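Local coordinates for SnoaL-like domain-containing protein (Methylibium petroleiphilum PM1, PDB 3G16) that is of unknown function but adopts the cystatin-like fold of the SnoaL-like family and packs as a two-fold symmetric pair, at the interface of chains A and B. Residues are numbered along the deposited sequence; one frame, centred on the assembly and turned at random. Chains: chain A/B, uncharacterized protein with cystatin-like fold.

The interface of chains A and B. Residues chain A 107, 121, 123, 137, 147; chain B 77, 90, 104-105.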
# COMPACT_ATOMS: atom_id res chain seq x y z
N CYS A 107 1.32 2.92 3.88
CA CYS A 107 1.41 2.44 5.26
C CYS A 107 1.71 3.62 6.14
O CYS A 107 2.56 4.47 5.79
CB CYS A 107 2.51 1.44 5.39
SG CYS A 107 2.16 -0.11 4.46
N ARG A 121 4.69 5.54 4.18
CA ARG A 121 5.38 4.89 3.05
C ARG A 121 4.34 4.69 1.97
O ARG A 121 3.42 3.90 2.16
CB ARG A 121 5.99 3.57 3.50
CG ARG A 121 7.00 3.71 4.63
CD ARG A 121 7.76 2.43 4.91
NE ARG A 121 6.95 1.29 5.26
CZ ARG A 121 6.45 1.07 6.48
NH1 ARG A 121 6.63 1.92 7.47
NH2 ARG A 121 5.76 -0.04 6.71
N PHE A 123 2.94 3.89 -2.05
CA PHE A 123 3.07 2.99 -3.20
C PHE A 123 2.01 3.40 -4.21
O PHE A 123 0.96 3.92 -3.82
CB PHE A 123 2.86 1.55 -2.78
CG PHE A 123 3.79 1.15 -1.66
CD1 PHE A 123 5.05 0.66 -1.92
CD2 PHE A 123 3.45 1.36 -0.35
CE1 PHE A 123 5.94 0.33 -0.89
CE2 PHE A 123 4.32 1.04 0.70
CZ PHE A 123 5.55 0.52 0.41
N LEU A 137 11.32 2.09 -2.12
CA LEU A 137 11.14 3.46 -1.67
C LEU A 137 12.45 4.20 -1.67
O LEU A 137 13.48 3.70 -1.24
CB LEU A 137 10.58 3.45 -0.28
CG LEU A 137 9.21 2.83 -0.08
CD1 LEU A 137 8.95 2.60 1.42
CD2 LEU A 137 8.07 3.66 -0.79
N TYR A 147 14.62 -4.97 6.96
CA TYR A 147 13.98 -5.52 5.80
C TYR A 147 15.01 -6.35 5.02
O TYR A 147 16.21 -6.06 5.02
CB TYR A 147 13.50 -4.40 4.86
CG TYR A 147 12.25 -3.62 5.25
CD1 TYR A 147 12.13 -2.96 6.45
CD2 TYR A 147 11.19 -3.53 4.37
CE1 TYR A 147 11.00 -2.29 6.79
CE2 TYR A 147 10.05 -2.83 4.68
CZ TYR A 147 9.95 -2.19 5.89
OH TYR A 147 8.82 -1.49 6.26
N ALA B 77 5.58 -5.69 6.39
CA ALA B 77 4.72 -5.08 7.40
C ALA B 77 3.32 -5.65 7.18
O ALA B 77 2.94 -5.97 6.08
CB ALA B 77 4.68 -3.55 7.26
N GLU B 90 2.72 -4.85 3.37
CA GLU B 90 3.89 -4.26 2.67
C GLU B 90 4.77 -5.47 2.37
O GLU B 90 5.03 -6.27 3.27
CB GLU B 90 4.64 -3.27 3.53
CG GLU B 90 5.73 -2.55 2.80
CD GLU B 90 6.57 -1.66 3.68
OE1 GLU B 90 6.77 -2.04 4.88
OE2 GLU B 90 7.11 -0.66 3.19
N GLY B 104 6.26 -3.32 -2.75
CA GLY B 104 4.94 -2.74 -2.90
C GLY B 104 4.08 -3.00 -1.70
O GLY B 104 4.55 -3.39 -0.62
N ALA B 105 2.81 -2.71 -1.82
CA ALA B 105 1.87 -2.96 -0.73
C ALA B 105 0.55 -3.39 -1.36
O ALA B 105 0.26 -3.07 -2.54
CB ALA B 105 1.69 -1.69 0.13
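A:Arg121 and A:Tyr147 together clasp the carboxylate of B:Glu90, a worked example of how an acid presented from a strand is matched by donors of the partner, one from a strand and one from a loop. The guanidinium comes side-on: its NE forms a salt bridge to B:Glu90 OE2 at 2.8 Å, close to the guanidinium plane, while NH2 hydrogen-bonds to OE1 at 2.9 Å from a more tilted position. The two flat groups are not coplanar, their planes lying 31° apart. Beside the clasp, the methyl CB of B:Ala77 approaches A:Arg121 NH2 to 3.7 Å. On the syn side, the phenol OH of A:Tyr147 donates to B:Glu90 OE1 at 2.5 Å; OE1 therefore accepts from NH2 and the phenol on opposite faces, while NE holds OE2. Such a grip fixes the carboxylate's rotation. B:Glu90 reaches the partner because its CG lies opposite the backbone N (chi1 -174°) and the rest of the chain runs nearly straight, whereas A:Arg121 bends at chi3 (-59°) to turn its NE edge toward the acid. A glutamine here would probably leave the guanidinium without its counter-charge and set an amide NH2 against one of the donors. Beside this polar centre lies A:Phe123, whose ring points an edge at the carboxylate, CZ lying 3.4 Å from B:Glu90 OE2. One face rests on B:Gly104 and B:Ala105 of strand 100-111, with B:Ala105 CB 4.0 Å from the ring centroid. Symmetry repeats the patch, although the structure alone does not prove a dimer in solution. Behind the arginine, A:Cys107 CB sits 3.8 Å above the guanidinium plane, toward its rim, on the face opposite A:Tyr147 OH.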